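Local coordinates for protein TetR-family transcriptional regulator (Pectobacterium atrosepticum, PDB 2HYT) that probably binds DNA as a TetR-family transcriptional regulator, carrying a predicted helix-turn-helix motif near its start and a mainly helical C-terminal domain, at residues T16-A21 with H51-K56; T33-L38 with K57-A62; D84-F89 with R190-K195. One frame throughout, in Å; residues are numbered along the deposited sequence. Where two conformers were deposited one is given.

Contact 1: T16-A21 with H51-K56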
loop_
_atom_site.group_PDB
_atom_site.type_symbol
_atom_site.label_atom_id
_atom_site.label_comp_id
_atom_site.label_asym_id
_atom_site.label_seq_id
_atom_site.Cartn_x
_atom_site.Cartn_y
_atom_site.Cartn_z
ATOM N N THR A 16 -6.332 29.292 2.950
ATOM C CA THR A 16 -6.501 29.679 4.363
ATOM C C THR A 16 -7.355 28.654 5.108
ATOM O O THR A 16 -7.062 28.297 6.230
ATOM C CB THR A 16 -7.047 31.125 4.544
ATOM O OG1 THR A 16 -8.474 31.121 4.394
ATOM C CG2 THR A 16 -6.367 32.087 3.522
ATOM N N LEU A 17 -8.415 28.168 4.447
ATOM C CA LEU A 17 -9.295 27.197 5.113
ATOM C C LEU A 17 -8.573 25.881 5.360
ATOM O O LEU A 17 -8.717 25.258 6.379
ATOM C CB LEU A 17 -10.555 26.961 4.308
ATOM C CG LEU A 17 -11.472 28.153 4.200
ATOM C CD1 LEU A 17 -12.518 27.877 3.086
ATOM C CD2 LEU A 17 -12.128 28.469 5.533
ATOM N N LEU A 18 -7.736 25.502 4.408
ATOM C CA LEU A 18 -6.984 24.271 4.514
ATOM C C LEU A 18 -5.969 24.353 5.657
ATOM O O LEU A 18 -5.836 23.424 6.448
ATOM C CB LEU A 18 -6.293 23.953 3.168
ATOM C CG LEU A 18 -5.945 22.488 2.952
ATOM C CD1 LEU A 18 -7.266 21.741 2.744
ATOM C CD2 LEU A 18 -4.949 22.297 1.726
ATOM N N ALA A 19 -5.283 25.487 5.781
ATOM C CA ALA A 19 -4.293 25.674 6.812
ATOM C C ALA A 19 -4.976 25.643 8.172
ATOM O O ALA A 19 -4.487 25.024 9.135
ATOM C CB ALA A 19 -3.524 27.028 6.603
ATOM N N THR A 20 -6.138 26.312 8.248
ATOM C CA THR A 20 -6.891 26.318 9.522
ATOM C C THR A 20 -7.394 24.950 9.874
ATOM O O THR A 20 -7.302 24.523 11.019
ATOM C CB THR A 20 -8.058 27.297 9.444
ATOM O OG1 THR A 20 -7.498 28.592 9.366
ATOM C CG2 THR A 20 -9.007 27.173 10.685
ATOM N N ALA A 21 -7.905 24.219 8.880
ATOM C CA ALA A 21 -8.365 22.843 9.151
ATOM C C ALA A 21 -7.211 22.016 9.703
ATOM O O ALA A 21 -7.381 21.271 10.659
ATOM C CB ALA A 21 -8.940 22.180 7.876
ATOM N N HIS A 51 -18.777 24.734 0.870
ATOM C CA HIS A 51 -18.637 25.367 -0.439
ATOM C C HIS A 51 -17.317 25.058 -1.131
ATOM O O HIS A 51 -17.258 24.742 -2.316
ATOM C CB HIS A 51 -18.740 26.864 -0.231
ATOM C CG HIS A 51 -18.632 27.657 -1.475
ATOM N ND1 HIS A 51 -19.545 27.536 -2.503
ATOM C CD2 HIS A 51 -17.796 28.663 -1.828
ATOM C CE1 HIS A 51 -19.233 28.392 -3.464
ATOM N NE2 HIS A 51 -18.188 29.096 -3.076
ATOM N N HIS A 52 -16.228 25.083 -0.350
ATOM C CA HIS A 52 -14.930 24.781 -0.931
ATOM C C HIS A 52 -14.595 23.289 -1.106
ATOM O O HIS A 52 -13.870 22.924 -2.052
ATOM C CB HIS A 52 -13.806 25.468 -0.129
ATOM C CG HIS A 52 -13.726 26.936 -0.374
ATOM N ND1 HIS A 52 -12.882 27.491 -1.316
ATOM C CD2 HIS A 52 -14.418 27.953 0.168
ATOM C CE1 HIS A 52 -13.025 28.804 -1.296
ATOM N NE2 HIS A 52 -13.982 29.107 -0.438
ATOM N N PHE A 53 -15.019 22.435 -0.164
ATOM C CA PHE A 53 -14.554 21.060 -0.118
ATOM C C PHE A 53 -15.647 19.994 -0.293
ATOM O O PHE A 53 -15.325 18.831 -0.477
ATOM C CB PHE A 53 -13.801 20.835 1.200
ATOM C CG PHE A 53 -12.648 21.792 1.396
ATOM C CD1 PHE A 53 -11.481 21.650 0.686
ATOM C CD2 PHE A 53 -12.777 22.893 2.211
ATOM C CE1 PHE A 53 -10.442 22.550 0.833
ATOM C CE2 PHE A 53 -11.720 23.766 2.391
ATOM C CZ PHE A 53 -10.577 23.627 1.662
ATOM N N GLY A 54 -16.916 20.378 -0.214
ATOM C CA GLY A 54 -18.019 19.449 -0.467
ATOM C C GLY A 54 -18.445 18.703 0.780
ATOM O O GLY A 54 -19.590 18.773 1.224
ATOM N N ASP A 55 -17.487 17.952 1.324
ATOM C CA ASP A 55 -17.691 17.154 2.556
ATOM C C ASP A 55 -16.410 17.015 3.321
ATOM O O ASP A 55 -15.359 17.435 2.865
ATOM C CB ASP A 55 -18.320 15.771 2.231
ATOM C CG ASP A 55 -17.495 14.908 1.282
ATOM O OD1 ASP A 55 -16.357 15.245 0.881
ATOM O OD2 ASP A 55 -18.012 13.795 0.934
ATOM N N LYS A 56 -16.496 16.386 4.493
ATOM C CA LYS A 56 -15.318 16.199 5.341
ATOM C C LYS A 56 -14.255 15.374 4.656
ATOM O O LYS A 56 -13.089 15.694 4.733
ATOM C CB LYS A 56 -15.732 15.571 6.695
ATOM C CG LYS A 56 -14.674 15.672 7.780
ATOM C CD LYS A 56 -15.171 14.980 9.033
ATOM C CE LYS A 56 -14.166 15.128 10.137
ATOM N NZ LYS A 56 -14.581 14.294 11.263
#
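Phe-53 and Leu-17 bury the most surface here, almost equal shares, and meet where the methylene of the leucine comes up to the rim of the ring. Leu-17 CB lies in the plane of the phenyl group at its edge, 3.9 Å from Phe-53 CE2. The same leucine then runs on to the neighbouring ring: its CG stands anti to its own carbonyl carbon (chi1 -66°), and CD1 extends straight onward to sit over one face of the His-52 imidazole. Leu-17 CD1 is 3.5 Å from His-52 CD2, and the methyl stands 29° off the ring normal, a CH-pi contact in which the two side chains cross at about a right angle. One face of the Phe-53 ring is in turn taken by His-52 CB, 3.6 Å above the plane and offset toward the rim, so consecutive residues of helix 48-53 pack on each other as well as on helix 7-28. Leu-18, with less surface buried, sends CD1 obliquely to Phe-53 CE1 at 3.8 Å; this leucine was modelled in two conformers and the touch is described for one of them, so it is less certain. Past Leu-18 lie Leu-59, Ala-62 and Val-63 of helix 56-81, while Arg-14 of helix 7-28 packs on Phe-53. After Phe-53 the helix ends: Gly-54 takes a positive phi, and Asp-55 OD1 caps the next helix through Gly-58 N. Helix 48-53 closes the predicted helix-turn-helix motif. With aliphatic carbon set against two aromatic rings, the contact between 16-21 and 51-56 is apolar and presumably depends on shape and ring orientation; Arg-14 NH1, donating to His-52 O, adds a directional bond between the same two helices.

Contact 2: T33-L38 with K57-A62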
loop_
_atom_site.group_PDB
_atom_site.type_symbol
_atom_site.label_atom_id
_atom_site.label_comp_id
_atom_site.label_asym_id
_atom_site.label_seq_id
_atom_site.Cartn_x
_atom_site.Cartn_y
_atom_site.Cartn_z
ATOM N N THR A 33 -13.560 16.009 15.204
ATOM C CA THR A 33 -13.910 17.351 14.713
ATOM C C THR A 33 -14.850 17.311 13.531
ATOM O O THR A 33 -14.459 16.909 12.465
ATOM C CB THR A 33 -12.666 18.152 14.368
ATOM O OG1 THR A 33 -11.774 18.157 15.501
ATOM C CG2 THR A 33 -13.062 19.579 14.018
ATOM N N SER A 34 -16.097 17.697 13.732
ATOM C CA SER A 34 -17.038 17.782 12.647
ATOM C C SER A 34 -16.789 19.044 11.837
ATOM O O SER A 34 -16.032 19.930 12.245
ATOM C CB SER A 34 -18.461 17.837 13.184
ATOM O OG SER A 34 -18.730 19.016 13.940
HETATM N N MSE A 35 -17.442 19.141 10.689
HETATM C CA MSE A 35 -17.355 20.362 9.908
HETATM C C MSE A 35 -17.924 21.547 10.676
HETATM O O MSE A 35 -17.367 22.668 10.643
HETATM C CB MSE A 35 -18.100 20.219 8.580
HETATM C CG MSE A 35 -17.545 19.160 7.735
HETATM SE SE MSE A 35 -15.955 19.766 6.786
HETATM C CE MSE A 35 -16.705 20.351 5.114
ATOM N N ASP A 36 -19.038 21.332 11.371
ATOM C CA ASP A 36 -19.577 22.384 12.217
ATOM C C ASP A 36 -18.639 22.746 13.368
ATOM O O ASP A 36 -18.585 23.919 13.778
ATOM C CB ASP A 36 -20.963 22.012 12.775
ATOM C CG ASP A 36 -22.057 21.982 11.693
ATOM O OD1 ASP A 36 -21.828 22.364 10.526
ATOM O OD2 ASP A 36 -23.186 21.583 12.057
ATOM N N ASP A 37 -17.939 21.749 13.934
ATOM C CA ASP A 37 -16.980 22.027 15.014
ATOM C C ASP A 37 -15.886 22.960 14.477
ATOM O O ASP A 37 -15.490 23.933 15.145
ATOM C CB ASP A 37 -16.314 20.769 15.561
ATOM C CG ASP A 37 -17.253 19.867 16.362
ATOM O OD1 ASP A 37 -18.253 20.359 16.942
ATOM O OD2 ASP A 37 -16.972 18.642 16.403
ATOM N N LEU A 38 -15.399 22.644 13.284
ATOM C CA LEU A 38 -14.282 23.401 12.699
ATOM C C LEU A 38 -14.745 24.809 12.419
ATOM O O LEU A 38 -14.038 25.782 12.711
ATOM C CB LEU A 38 -13.817 22.698 11.425
ATOM C CG LEU A 38 -12.611 23.233 10.700
ATOM C CD1 LEU A 38 -11.504 23.690 11.582
ATOM C CD2 LEU A 38 -12.180 22.077 9.762
ATOM N N LYS A 57 -14.642 14.317 3.961
ATOM C CA LYS A 57 -13.670 13.507 3.257
ATOM C C LYS A 57 -12.914 14.310 2.200
ATOM O O LYS A 57 -11.728 14.142 1.979
ATOM C CB LYS A 57 -14.362 12.310 2.604
ATOM C CG LYS A 57 -14.897 11.322 3.604
ATOM C CD LYS A 57 -15.483 10.115 2.819
ATOM C CE LYS A 57 -16.207 9.097 3.716
ATOM N NZ LYS A 57 -16.701 7.937 2.879
ATOM N N GLY A 58 -13.642 15.194 1.533
ATOM C CA GLY A 58 -13.041 16.073 0.537
ATOM C C GLY A 58 -11.979 17.012 1.150
ATOM O O GLY A 58 -10.923 17.285 0.604
ATOM N N LEU A 59 -12.321 17.547 2.322
ATOM C CA LEU A 59 -11.400 18.370 3.094
ATOM C C LEU A 59 -10.162 17.555 3.465
ATOM O O LEU A 59 -9.013 18.000 3.263
ATOM C CB LEU A 59 -12.100 18.923 4.316
ATOM C CG LEU A 59 -11.228 19.778 5.245
ATOM C CD1 LEU A 59 -10.435 20.890 4.520
ATOM C CD2 LEU A 59 -12.146 20.349 6.410
ATOM N N LEU A 60 -10.398 16.362 4.008
ATOM C CA LEU A 60 -9.286 15.488 4.369
ATOM C C LEU A 60 -8.373 15.237 3.152
ATOM O O LEU A 60 -7.139 15.321 3.258
ATOM C CB LEU A 60 -9.751 14.157 4.937
ATOM C CG LEU A 60 -8.633 13.205 5.383
ATOM C CD1 LEU A 60 -7.744 13.785 6.491
ATOM C CD2 LEU A 60 -9.236 11.829 5.766
ATOM N N ALA A 61 -8.953 14.939 1.991
ATOM C CA ALA A 61 -8.134 14.695 0.792
ATOM C C ALA A 61 -7.290 15.898 0.447
ATOM O O ALA A 61 -6.086 15.781 0.103
ATOM C CB ALA A 61 -9.015 14.257 -0.384
ATOM N N ALA A 62 -7.871 17.083 0.618
ATOM C CA ALA A 62 -7.179 18.295 0.270
ATOM C C ALA A 62 -6.012 18.560 1.228
ATOM O O ALA A 62 -4.986 19.053 0.829
ATOM C CB ALA A 62 -8.155 19.492 0.231
#
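No ring or other flat group of the two segments takes part where Met-35 and Leu-38 meet Leu-59; the ring of Phe-53 packs on Leu-59 from outside them. The Asp-37 carboxylate serves the helix start, away from Leu-59: its OD2 receives Ser-34 N from above its plane, 39° out of it. That bond is 3.0 Å from Ser-34 N to Asp-37 OD2, and it is answered by Asp-37 N donating to Ser-34 OG at 2.8 Å. The reciprocal pair is a capping box, which occupies two backbone N-H groups at the start of helix 35-42. Across the apolar contact a single methyl, Leu-59 CD2, does all the touching from its side. It meets Leu-38 CD2 at 3.8 Å, the two leucines reaching toward each other tip to tip. It also lies 3.9 Å from Met-35 SE, the selenium of a selenomethionine, as the two side chains slide past each other in opposite directions. Chi1 and the bend at chi2 (-80°) bring the selenium nearer to helix 56-81 than the direction of its first bond would suggest; chi3 turns only the terminal methyl. Leu-49 of helix 48-53 packs on both Met-35 and Leu-38, and Leu-18 also packs on Leu-59. This is part of the hydrophobic core of a TetR-type DNA-binding domain, in which the first helix of the predicted helix-turn-helix motif rests on the long helix that follows the motif.

Contact 3: D84-F89 with R190-K195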
loop_
_atom_site.group_PDB
_atom_site.type_symbol
_atom_site.label_atom_id
_atom_site.label_comp_id
_atom_site.label_asym_id
_atom_site.label_seq_id
_atom_site.Cartn_x
_atom_site.Cartn_y
_atom_site.Cartn_z
ATOM N N ASP A 84 27.399 12.265 0.190
ATOM C CA ASP A 84 27.571 10.948 -0.441
ATOM C C ASP A 84 26.184 10.492 -0.908
ATOM O O ASP A 84 25.277 10.492 -0.120
ATOM C CB ASP A 84 28.109 9.937 0.558
ATOM C CG ASP A 84 28.281 8.581 -0.055
ATOM O OD1 ASP A 84 29.219 8.403 -0.838
ATOM O OD2 ASP A 84 27.442 7.707 0.169
ATOM N N ASP A 85 26.028 10.122 -2.168
ATOM C CA ASP A 85 24.689 9.897 -2.676
ATOM C C ASP A 85 24.041 8.619 -2.127
ATOM O O ASP A 85 22.812 8.585 -1.922
ATOM C CB ASP A 85 24.668 9.957 -4.179
ATOM C CG ASP A 85 25.092 11.353 -4.701
ATOM O OD1 ASP A 85 24.863 12.347 -3.975
ATOM O OD2 ASP A 85 25.691 11.430 -5.772
ATOM N N TRP A 86 24.849 7.603 -1.870
ATOM C CA TRP A 86 24.294 6.392 -1.243
ATOM C C TRP A 86 23.793 6.703 0.165
ATOM O O TRP A 86 22.673 6.308 0.544
ATOM C CB TRP A 86 25.321 5.272 -1.176
ATOM C CG TRP A 86 24.799 4.071 -0.467
ATOM C CD1 TRP A 86 25.269 3.560 0.708
ATOM C CD2 TRP A 86 23.702 3.224 -0.862
ATOM N NE1 TRP A 86 24.531 2.458 1.071
ATOM C CE2 TRP A 86 23.570 2.225 0.127
ATOM C CE3 TRP A 86 22.847 3.198 -1.946
ATOM C CZ2 TRP A 86 22.588 1.217 0.055
ATOM C CZ3 TRP A 86 21.876 2.210 -2.011
ATOM C CH2 TRP A 86 21.781 1.213 -1.027
ATOM N N GLU A 87 24.579 7.441 0.936
ATOM C CA GLU A 87 24.163 7.795 2.298
ATOM C C GLU A 87 22.957 8.726 2.256
ATOM O O GLU A 87 22.081 8.641 3.100
ATOM C CB GLU A 87 25.322 8.409 3.087
ATOM C CG GLU A 87 26.502 7.469 3.278
ATOM C CD GLU A 87 26.171 6.227 4.089
ATOM O OE1 GLU A 87 25.287 6.288 4.964
ATOM O OE2 GLU A 87 26.809 5.191 3.849
ATOM N N GLY A 88 22.883 9.587 1.243
ATOM C CA GLY A 88 21.732 10.439 1.088
ATOM C C GLY A 88 20.457 9.629 0.810
ATOM O O GLY A 88 19.352 9.967 1.262
ATOM N N PHE A 89 20.600 8.568 0.031
ATOM C CA PHE A 89 19.473 7.677 -0.270
ATOM C C PHE A 89 19.035 6.938 0.994
ATOM O O PHE A 89 17.839 6.881 1.278
ATOM C CB PHE A 89 19.896 6.696 -1.387
ATOM C CG PHE A 89 19.043 5.463 -1.464
ATOM C CD1 PHE A 89 17.836 5.505 -2.065
ATOM C CD2 PHE A 89 19.486 4.252 -0.948
ATOM C CE1 PHE A 89 17.051 4.358 -2.164
ATOM C CE2 PHE A 89 18.724 3.115 -1.048
ATOM C CZ PHE A 89 17.479 3.172 -1.659
ATOM N N ARG A 190 20.944 -2.901 1.715
ATOM C CA ARG A 190 22.356 -3.169 1.490
ATOM C C ARG A 190 22.620 -4.040 0.257
ATOM O O ARG A 190 23.710 -3.932 -0.369
ATOM C CB ARG A 190 23.000 -3.721 2.758
ATOM C CG ARG A 190 22.670 -5.152 3.030
ATOM C CD ARG A 190 23.222 -5.512 4.397
ATOM N NE ARG A 190 22.922 -6.914 4.694
ATOM C CZ ARG A 190 23.437 -7.590 5.717
ATOM N NH1 ARG A 190 24.287 -7.010 6.557
ATOM N NH2 ARG A 190 23.108 -8.864 5.894
ATOM N N GLY A 191 21.625 -4.837 -0.141
ATOM C CA GLY A 191 21.747 -5.713 -1.309
ATOM C C GLY A 191 21.737 -4.946 -2.614
ATOM O O GLY A 191 22.161 -5.451 -3.646
ATOM N N LEU A 192 21.249 -3.706 -2.585
ATOM C CA LEU A 192 21.270 -2.890 -3.802
ATOM C C LEU A 192 22.657 -2.503 -4.254
ATOM O O LEU A 192 22.840 -2.177 -5.437
ATOM C CB LEU A 192 20.463 -1.636 -3.589
ATOM C CG LEU A 192 19.015 -1.909 -3.175
ATOM C CD1 LEU A 192 18.287 -0.571 -3.185
ATOM C CD2 LEU A 192 18.347 -2.928 -4.042
ATOM N N LEU A 193 23.639 -2.491 -3.340
ATOM C CA LEU A 193 24.982 -2.028 -3.678
ATOM C C LEU A 193 25.725 -2.991 -4.591
ATOM O O LEU A 193 25.622 -4.215 -4.440
ATOM C CB LEU A 193 25.808 -1.828 -2.431
ATOM C CG LEU A 193 25.440 -0.658 -1.525
ATOM C CD1 LEU A 193 26.135 -0.731 -0.151
ATOM C CD2 LEU A 193 25.811 0.697 -2.177
ATOM N N VAL A 194 26.442 -2.428 -5.564
ATOM C CA VAL A 194 27.361 -3.199 -6.385
ATOM C C VAL A 194 28.498 -3.743 -5.499
ATOM O O VAL A 194 28.809 -4.936 -5.550
ATOM C CB VAL A 194 27.954 -2.339 -7.524
ATOM C CG1 VAL A 194 29.080 -3.049 -8.230
ATOM C CG2 VAL A 194 26.843 -1.985 -8.530
ATOM N N LYS A 195 29.064 -2.855 -4.691
ATOM C CA LYS A 195 30.216 -3.122 -3.837
ATOM C C LYS A 195 29.820 -2.848 -2.380
ATOM O O LYS A 195 29.467 -1.717 -2.027
ATOM C CB LYS A 195 31.381 -2.200 -4.228
ATOM C CG LYS A 195 32.619 -2.344 -3.332
#
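At the start of the helix that brings Trp-86 to Leu-193, Asp-84 OD2 is gripped twice, by a backbone N-H and by a salt bridge from Arg-197 NH1. Glu-87 N donates to Asp-84 OD2 at 3.0 Å, meeting the oxygen on its anti side and 18° out of the carboxylate plane; this is the N-cap bond that starts helix 85-98. From the first turn of that helix Trp-86 points its indole toward segment 190-195, CG anti to the backbone N (chi1 176°). Leu-193 CD2 stands over the five-membered ring of Trp-86, 3.6 Å from its centroid, in a CH-pi contact 16° off the normal. Leu-193 CD1 lies over the same face, 3.8 Å from Trp-86 NE1. In the C-terminal domain, which in TetR relatives commonly binds ligands and makes the dimer, this joins helix 85-98 to the loop after helix 174-190, where a type I turn runs from Arg-190 to Leu-193. Leu-192 crosses both aromatic side chains at about a right angle: its CB reaches Trp-86 CH2 at 4.1 Å, and its CD1 comes equally near Phe-89 CZ. Ile-157 of helix 150-170 packs on both Phe-89 and Leu-192. At the dimer interface Arg-190 NE donates to Gly-191 O of the second subunit, and the reciprocal bond returns from Arg-190 of that subunit.

Contacts 1 and 2 share one small core: their centres are 6 Å apart and their segments alternate along the chain. Ala-21 CB of contact 1 lies 3.8 Å from Leu-38 CD2 of contact 2. Contact 1 joins helix 48-53 to helix 7-28, and contact 2 joins helix 35-42 to helix 56-81, so each takes one helix of the predicted helix-turn-helix motif. Contact 3 is remote, its centre 42 Å from each of the others and on the opposite side of the chain's centre; the nearest atoms of contacts 2 and 3 are about 26 Å apart. Helix 56-81 leads from contact 2 to the helix of contact 3, whose other segment, 190-195, also meets the second subunit.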